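Tudor domain-containing protein 1 (Homo sapiens, PDB 5M9N) probably acts in the piRNA pathway that silences transposable elements during spermatogenesis, using its Tudor domains to bind arginine-methylated partners such as Piwi proteins. Local coordinates at residues 28-40 with 48-60. Numbering follows the deposited sequence.
Sequences VLTLNVGDEFCGV and EDFFCQQLQSGRK
Cys52 and Val40 meet where the second strand of a beta hairpin begins to pair with the part of the first strand in 28-40: Cys52 CA lies 3.1 Å from Val40 O in a CA-H...O contact, and Cys52 CB lies at the edge of the Phe37 ring, near its plane. Next along 48-60, Gln53 forms the antiparallel hydrogen-bonded pair with Val40. Val40 N donates to Gln53 O and Gln53 N to Val40 O, both at 2.9 Å, a closed two-bond ring. On the same sheet face, Gln53 OE1 comes to 3.6 Å from Val40 CG2, while Gln53 NE2 donates to the backbone O of Asp119.

Gln54 and Gly39 form an antiparallel non-hydrogen-bonded pair, the CA atoms only 4.3 Å apart, and the Gln54 side chain illustrates how an aliphatic stem and a polar head can pack on different neighbours. With CG between the backbone N and the carbonyl carbon (chi1 61°), Phe37 presents a ring face to Gln54. Gln54 CG sits over that face, displaced toward the rim, 4.1 Å from the ring centroid in a CH-pi contact. Beyond it the extended chain carries the amide, its plane 68° from that of the ring, into van der Waals contact with leucine methyls, OE1 near Leu29 CD2 and NE2 3.8 Å from Leu31 CD1. Leu55 N then adds a nearly straight bond to Cys38 O (3.0 Å, 171° at the hydrogen), and one water bridges that same oxygen to Gln56 OE1. Ser57 N and OG both donate to Gln54 O.

The hairpin belongs to a mixed sheet consistent with the staphylococcal-nuclease-like part of the extended Tudor domain, where strand 36-44 also pairs with 177-184 and strand 49-54 with 146-150; Ile146 touches Leu29, Leu31 and Phe37, and 48-60 runs on into helix 58-73.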
ATOM      1  N   VAL A  28       6.367  -7.061  -8.249  1.00 47.66           N
ATOM      2  CA  VAL A  28       6.234  -5.593  -8.176  1.00 48.01           C
ATOM      3  C   VAL A  28       5.601  -5.092  -9.465  1.00 50.53           C
ATOM      4  O   VAL A  28       5.983  -5.513 -10.566  1.00 50.88           O
ATOM      5  CB  VAL A  28       7.599  -4.924  -7.948  1.00 49.28           C
ATOM      6  CG1 VAL A  28       7.510  -3.406  -8.093  1.00 50.55           C
ATOM      7  CG2 VAL A  28       8.131  -5.278  -6.559  1.00 49.25           C
ATOM      8  N   LEU A  29       4.626  -4.193  -9.331  1.00 50.36           N
ATOM      9  CA  LEU A  29       4.075  -3.553 -10.502  1.00 51.37           C
ATOM     10  C   LEU A  29       5.200  -2.813 -11.234  1.00 52.22           C
ATOM     11  O   LEU A  29       6.000  -2.107 -10.629  1.00 51.90           O
ATOM     12  CB  LEU A  29       2.941  -2.601 -10.129  1.00 50.91           C
ATOM     13  CG  LEU A  29       1.686  -3.304  -9.632  1.00 49.84           C
ATOM     14  CD1 LEU A  29       0.835  -2.371  -8.796  1.00 49.60           C
ATOM     15  CD2 LEU A  29       0.854  -3.857 -10.788  1.00 51.84           C
ATOM     16  N   THR A  30       5.295  -3.081 -12.530  1.00 54.47           N
ATOM     17  CA  THR A  30       6.151  -2.349 -13.441  1.00 53.79           C
ATOM     18  C   THR A  30       5.405  -1.045 -13.617  1.00 52.20           C
ATOM     19  O   THR A  30       4.229  -1.036 -14.061  1.00 52.67           O
ATOM     20  CB  THR A  30       6.300  -3.062 -14.814  1.00 56.35           C
ATOM     21  OG1 THR A  30       7.006  -4.299 -14.651  1.00 56.73           O
ATOM     22  CG2 THR A  30       7.050  -2.181 -15.850  1.00 57.29           C
ATOM     23  N   LEU A  31       6.065   0.029 -13.201  1.00 48.20           N
ATOM     24  CA  LEU A  31       5.610   1.379 -13.406  1.00 45.69           C
ATOM     25  C   LEU A  31       6.761   2.076 -14.093  1.00 44.01           C
ATOM     26  O   LEU A  31       7.794   2.332 -13.480  1.00 45.90           O
ATOM     27  CB  LEU A  31       5.273   2.041 -12.084  1.00 44.94           C
ATOM     28  CG  LEU A  31       3.775   2.225 -11.883  1.00 46.15           C
ATOM     29  CD1 LEU A  31       3.019   0.917 -11.957  1.00 45.73           C
ATOM     30  CD2 LEU A  31       3.543   2.943 -10.565  1.00 45.97           C
ATOM     31  N   ASN A  32       6.627   2.265 -15.389  1.00 42.66           N
ATOM     32  CA  ASN A  32       7.635   2.991 -16.163  1.00 42.39           C
ATOM     33  C   ASN A  32       7.410   4.495 -16.023  1.00 39.65           C
ATOM     34  O   ASN A  32       6.257   4.950 -15.835  1.00 37.09           O
ATOM     35  CB  ASN A  32       7.585   2.567 -17.629  1.00 44.82           C
ATOM     36  CG  ASN A  32       7.905   1.088 -17.819  1.00 47.35           C
ATOM     37  OD1 ASN A  32       7.183   0.379 -18.511  1.00 49.61           O
ATOM     38  ND2 ASN A  32       8.964   0.612 -17.179  1.00 47.97           N
ATOM     39  N   VAL A  33       8.506   5.258 -16.122  1.00 38.02           N
ATOM     40  CA  VAL A  33       8.405   6.708 -16.134  1.00 37.57           C
ATOM     41  C   VAL A  33       7.475   7.066 -17.328  1.00 37.41           C
ATOM     42  O   VAL A  33       7.537   6.448 -18.382  1.00 37.01           O
ATOM     43  CB  VAL A  33       9.785   7.439 -16.289  1.00 38.44           C
ATOM     44  CG1 VAL A  33       9.569   8.946 -16.355  1.00 38.46           C
ATOM     45  CG2 VAL A  33      10.752   7.100 -15.147  1.00 38.33           C
ATOM     46  N   GLY A  34       6.604   8.034 -17.139  1.00 37.34           N
ATOM     47  CA  GLY A  34       5.629   8.372 -18.176  1.00 38.33           C
ATOM     48  C   GLY A  34       4.353   7.546 -18.150  1.00 38.58           C
ATOM     49  O   GLY A  34       3.386   7.952 -18.757  1.00 39.62           O
ATOM     50  N   ASP A  35       4.300   6.421 -17.425  1.00 38.41           N
ATOM     51  CA  ASP A  35       3.020   5.730 -17.258  1.00 38.67           C
ATOM     52  C   ASP A  35       2.051   6.639 -16.556  1.00 37.91           C
ATOM     53  O   ASP A  35       2.422   7.341 -15.609  1.00 36.24           O
ATOM     54  CB  ASP A  35       3.130   4.444 -16.442  1.00 38.85           C
ATOM     55  CG  ASP A  35       3.849   3.343 -17.188  1.00 40.60           C
ATOM     56  OD1 ASP A  35       4.324   3.551 -18.319  1.00 43.07           O
ATOM     57  OD2 ASP A  35       3.973   2.261 -16.619  1.00 42.34           O
ATOM     58  N   GLU A  36       0.816   6.637 -17.050  1.00 37.56           N
ATOM     59  CA  GLU A  36      -0.290   7.207 -16.336  1.00 38.18           C
ATOM     60  C   GLU A  36      -1.268   6.070 -16.067  1.00 37.41           C
ATOM     61  O   GLU A  36      -1.400   5.126 -16.877  1.00 38.43           O
ATOM     62  CB  GLU A  36      -0.991   8.283 -17.137  1.00 40.06           C
ATOM     63  CG  GLU A  36      -0.153   9.461 -17.514  1.00 42.16           C
ATOM     64  CD  GLU A  36      -0.978  10.514 -18.251  1.00 44.52           C
ATOM     65  OE1 GLU A  36      -1.563  10.182 -19.300  1.00 45.65           O
ATOM     66  OE2 GLU A  36      -1.038  11.656 -17.767  1.00 45.85           O
ATOM     67  N   PHE A  37      -1.947   6.105 -14.936  1.00 35.87           N
ATOM     68  CA  PHE A  37      -3.042   5.145 -14.737  1.00 35.18           C
ATOM     69  C   PHE A  37      -4.092   5.803 -13.903  1.00 34.53           C
ATOM     70  O   PHE A  37      -3.789   6.756 -13.152  1.00 33.03           O
ATOM     71  CB  PHE A  37      -2.551   3.851 -14.113  1.00 34.57           C
ATOM     72  CG  PHE A  37      -1.947   4.034 -12.758  1.00 34.60           C
ATOM     73  CD1 PHE A  37      -2.739   4.030 -11.606  1.00 33.50           C
ATOM     74  CD2 PHE A  37      -0.562   4.171 -12.623  1.00 34.81           C
ATOM     75  CE1 PHE A  37      -2.162   4.149 -10.356  1.00 33.71           C
ATOM     76  CE2 PHE A  37       0.021   4.286 -11.369  1.00 33.97           C
ATOM     77  CZ  PHE A  37      -0.769   4.263 -10.236  1.00 33.62           C
ATOM     78  N   CYS A  38      -5.317   5.294 -14.020  1.00 34.73           N
ATOM     79  CA  CYS A  38      -6.410   5.759 -13.153  1.00 35.94           C
ATOM     80  C   CYS A  38      -6.256   4.948 -11.890  1.00 33.33           C
ATOM     81  O   CYS A  38      -6.210   3.737 -11.962  1.00 31.78           O
ATOM     82  CB  CYS A  38      -7.818   5.547 -13.751  1.00 38.19           C
ATOM     83  SG  CYS A  38      -8.090   6.703 -15.119  1.00 46.28           S
ATOM     84  N   GLY A  39      -6.182   5.631 -10.748  1.00 32.49           N
ATOM     85  CA  GLY A  39      -6.164   4.944  -9.482  1.00 32.15           C
ATOM     86  C   GLY A  39      -6.796   5.672  -8.343  1.00 32.07           C
ATOM     87  O   GLY A  39      -7.379   6.742  -8.510  1.00 32.16           O
ATOM     88  N   VAL A  40      -6.583   5.109  -7.149  1.00 31.33           N
ATOM     89  CA  VAL A  40      -7.112   5.650  -5.922  1.00 31.39           C
ATOM     90  C   VAL A  40      -5.958   5.806  -4.950  1.00 30.87           C
ATOM     91  O   VAL A  40      -5.022   4.988  -4.989  1.00 29.74           O
ATOM     92  CB  VAL A  40      -8.248   4.776  -5.336  1.00 32.39           C
ATOM     93  CG1 VAL A  40      -9.417   4.695  -6.333  1.00 33.36           C
ATOM     94  CG2 VAL A  40      -7.786   3.379  -4.979  1.00 32.31           C
ATOM     95  N   GLU A  48       4.999  12.964   0.953  1.00 35.87           N
ATOM     96  CA  GLU A  48       6.169  12.205   0.532  1.00 36.43           C
ATOM     97  C   GLU A  48       6.076  10.736   0.902  1.00 35.04           C
ATOM     98  O   GLU A  48       7.031  10.018   0.721  1.00 35.70           O
ATOM     99  CB  GLU A  48       7.448  12.844   1.167  1.00 39.10           C
ATOM    100  CG  GLU A  48       7.919  14.095   0.415  1.00 41.37           C
ATOM    101  CD  GLU A  48       8.447  15.209   1.295  1.00 44.44           C
ATOM    102  OE1 GLU A  48       8.570  15.021   2.530  1.00 48.86           O
ATOM    103  OE2 GLU A  48       8.718  16.303   0.776  1.00 48.73           O
ATOM    104  N   ASP A  49       4.961  10.285   1.468  1.00 33.15           N
ATOM    105  CA  ASP A  49       4.811   8.903   1.880  1.00 31.99           C
ATOM    106  C   ASP A  49       3.348   8.464   1.809  1.00 29.79           C
ATOM    107  O   ASP A  49       2.589   8.706   2.711  1.00 29.74           O
ATOM    108  CB  ASP A  49       5.425   8.732   3.308  1.00 33.73           C
ATOM    109  CG  ASP A  49       5.441   7.331   3.780  1.00 34.60           C
ATOM    110  OD1 ASP A  49       5.122   6.363   3.063  1.00 35.49           O
ATOM    111  OD2 ASP A  49       5.755   7.153   4.966  1.00 39.01           O
ATOM    112  N   PHE A  50       2.945   7.908   0.667  1.00 27.73           N
ATOM    113  CA  PHE A  50       1.564   7.530   0.433  1.00 26.39           C
ATOM    114  C   PHE A  50       1.507   6.395  -0.567  1.00 25.45           C
ATOM    115  O   PHE A  50       2.528   6.050  -1.131  1.00 24.96           O
ATOM    116  CB  PHE A  50       0.689   8.730   0.075  1.00 26.51           C
ATOM    117  CG  PHE A  50       0.930   9.304  -1.303  1.00 26.47           C
ATOM    118  CD1 PHE A  50       1.890  10.279  -1.509  1.00 26.77           C
ATOM    119  CD2 PHE A  50       0.163   8.897  -2.380  1.00 26.31           C
ATOM    120  CE1 PHE A  50       2.139  10.829  -2.764  1.00 26.98           C
ATOM    121  CE2 PHE A  50       0.396   9.425  -3.627  1.00 26.52           C
ATOM    122  CZ  PHE A  50       1.356  10.406  -3.827  1.00 27.03           C
ATOM    123  N   PHE A  51       0.302   5.823  -0.762  1.00 24.94           N
ATOM    124  CA  PHE A  51       0.111   4.605  -1.546  1.00 24.53           C
ATOM    125  C   PHE A  51      -1.078   4.732  -2.450  1.00 25.42           C
ATOM    126  O   PHE A  51      -2.110   5.177  -1.994  1.00 25.42           O
ATOM    127  CB  PHE A  51      -0.172   3.426  -0.653  1.00 24.07           C
ATOM    128  CG  PHE A  51       1.010   3.031   0.164  1.00 23.58           C
ATOM    129  CD1 PHE A  51       1.214   3.588   1.377  1.00 23.55           C
ATOM    130  CD2 PHE A  51       1.897   2.158  -0.335  1.00 23.56           C
ATOM    131  CE1 PHE A  51       2.327   3.215   2.148  1.00 23.49           C
ATOM    132  CE2 PHE A  51       3.000   1.745   0.413  1.00 23.54           C
ATOM    133  CZ  PHE A  51       3.198   2.262   1.655  1.00 23.35           C
ATOM    134  N   CYS A  52      -0.920   4.267  -3.669  1.00 26.16           N
ATOM    135  CA  CYS A  52      -2.013   4.314  -4.657  1.00 27.25           C
ATOM    136  C   CYS A  52      -2.248   2.870  -5.046  1.00 27.25           C
ATOM    137  O   CYS A  52      -1.358   2.020  -4.929  1.00 26.08           O
ATOM    138  CB  CYS A  52      -1.552   5.122  -5.896  1.00 27.65           C
ATOM    139  SG  CYS A  52      -1.375   6.866  -5.510  1.00 29.42           S
ATOM    140  N   GLN A  53      -3.469   2.589  -5.479  1.00 27.71           N
ATOM    141  CA  GLN A  53      -3.767   1.381  -6.188  1.00 28.56           C
ATOM    142  C   GLN A  53      -4.371   1.744  -7.559  1.00 30.06           C
ATOM    143  O   GLN A  53      -5.038   2.758  -7.690  1.00 29.80           O
ATOM    144  CB  GLN A  53      -4.820   0.566  -5.434  1.00 28.81           C
ATOM    145  CG  GLN A  53      -4.510   0.167  -4.010  1.00 28.59           C
ATOM    146  CD  GLN A  53      -5.733  -0.339  -3.277  1.00 29.44           C
ATOM    147  OE1 GLN A  53      -6.788   0.299  -3.306  1.00 30.70           O
ATOM    148  NE2 GLN A  53      -5.622  -1.505  -2.647  1.00 29.09           N
ATOM    149  N   GLN A  54      -4.152   0.856  -8.512  1.00 31.69           N
ATOM    150  CA  GLN A  54      -4.688   0.938  -9.814  1.00 34.94           C
ATOM    151  C   GLN A  54      -6.151   0.587  -9.706  1.00 35.95           C
ATOM    152  O   GLN A  54      -6.513  -0.426  -9.107  1.00 36.06           O
ATOM    153  CB  GLN A  54      -3.967  -0.023 -10.734  1.00 36.49           C
ATOM    154  CG  GLN A  54      -2.499   0.308 -10.888  1.00 38.13           C
ATOM    155  CD  GLN A  54      -1.751  -0.737 -11.678  1.00 40.98           C
ATOM    156  OE1 GLN A  54      -2.207  -1.867 -11.824  1.00 44.55           O
ATOM    157  NE2 GLN A  54      -0.596  -0.367 -12.202  1.00 43.18           N
ATOM    158  N   LEU A  55      -7.004   1.404 -10.281  1.00 38.06           N
ATOM    159  CA  LEU A  55      -8.434   1.127 -10.212  1.00 41.11           C
ATOM    160  C   LEU A  55      -8.728  -0.265 -10.788  1.00 43.10           C
ATOM    161  O   LEU A  55      -9.530  -1.011 -10.234  1.00 45.56           O
ATOM    162  CB  LEU A  55      -9.210   2.230 -10.907  1.00 42.60           C
ATOM    163  CG  LEU A  55     -10.725   2.077 -10.947  1.00 45.10           C
ATOM    164  CD1 LEU A  55     -11.371   1.725  -9.601  1.00 45.32           C
ATOM    165  CD2 LEU A  55     -11.316   3.351 -11.530  1.00 44.90           C
ATOM    166  N   GLN A  56      -8.009  -0.676 -11.822  1.00 46.85           N
ATOM    167  CA  GLN A  56      -8.264  -1.976 -12.466  1.00 52.35           C
ATOM    168  C   GLN A  56      -7.962  -3.205 -11.575  1.00 54.13           C
ATOM    169  O   GLN A  56      -8.201  -4.334 -12.005  1.00 58.39           O
ATOM    170  CB  GLN A  56      -7.535  -2.081 -13.834  1.00 54.48           C
ATOM    171  CG  GLN A  56      -8.306  -1.532 -15.038  1.00 58.41           C
ATOM    172  CD  GLN A  56      -7.817  -0.172 -15.514  1.00 60.16           C
ATOM    173  OE1 GLN A  56      -8.014   0.818 -14.821  1.00 63.81           O
ATOM    174  NE2 GLN A  56      -7.198  -0.115 -16.711  1.00 61.30           N
ATOM    175  N   SER A  57      -7.482  -2.960 -10.344  1.00 52.73           N
ATOM    176  CA  SER A  57      -7.198  -3.959  -9.302  1.00 49.50           C
ATOM    177  C   SER A  57      -8.359  -4.489  -8.474  1.00 49.58           C
ATOM    178  O   SER A  57      -8.155  -5.453  -7.699  1.00 50.27           O
ATOM    179  CB  SER A  57      -6.190  -3.355  -8.250  1.00 47.32           C
ATOM    180  OG  SER A  57      -6.830  -2.492  -7.270  1.00 44.40           O
ATOM    181  N   GLY A  58      -9.526  -3.862  -8.538  1.00 47.08           N
ATOM    182  CA  GLY A  58     -10.637  -4.215  -7.664  1.00 47.29           C
ATOM    183  C   GLY A  58     -11.011  -5.693  -7.714  1.00 49.21           C
ATOM    184  O   GLY A  58     -11.199  -6.346  -6.662  1.00 47.26           O
ATOM    185  N   ARG A  59     -11.081  -6.227  -8.935  1.00 50.86           N
ATOM    186  CA  ARG A  59     -11.581  -7.590  -9.154  1.00 52.30           C
ATOM    187  C   ARG A  59     -10.484  -8.588  -8.820  1.00 50.19           C
ATOM    188  O   ARG A  59     -10.693  -9.516  -8.041  1.00 49.47           O
ATOM    189  CB  ARG A  59     -12.014  -7.778 -10.611  1.00 56.61           C
ATOM    190  CG  ARG A  59     -13.121  -6.818 -11.081  1.00 60.69           C
ATOM    191  CD  ARG A  59     -12.978  -6.401 -12.552  1.00 64.05           C
ATOM    192  NE  ARG A  59     -13.436  -7.436 -13.491  1.00 67.51           N
ATOM    193  CZ  ARG A  59     -14.637  -7.498 -14.081  1.00 67.92           C
ATOM    194  NH1 ARG A  59     -15.579  -6.577 -13.859  1.00 69.55           N
ATOM    195  NH2 ARG A  59     -14.908  -8.516 -14.905  1.00 69.10           N
ATOM    196  N   LYS A  60      -9.324  -8.381  -9.443  1.00 49.38           N
ATOM    197  CA  LYS A  60      -8.112  -9.197  -9.249  1.00 49.11           C
ATOM    198  C   LYS A  60      -7.748  -9.349  -7.748  1.00 45.91           C
ATOM    199  O   LYS A  60      -7.297 -10.406  -7.293  1.00 46.87           O
ATOM    200  CB  LYS A  60      -6.960  -8.546 -10.008  1.00 51.62           C
ATOM    201  CG  LYS A  60      -5.897  -9.515 -10.474  1.00 54.35           C
ATOM    202  CD  LYS A  60      -6.191 -10.079 -11.857  1.00 57.55           C
ATOM    203  CE  LYS A  60      -5.461 -11.387 -12.137  1.00 58.97           C
ATOM    204  NZ  LYS A  60      -6.221 -12.533 -11.574  1.00 60.28           N
TER
HETATM  205  O   HOH W   1      -5.523   1.322 -13.455  1.00 43.42           O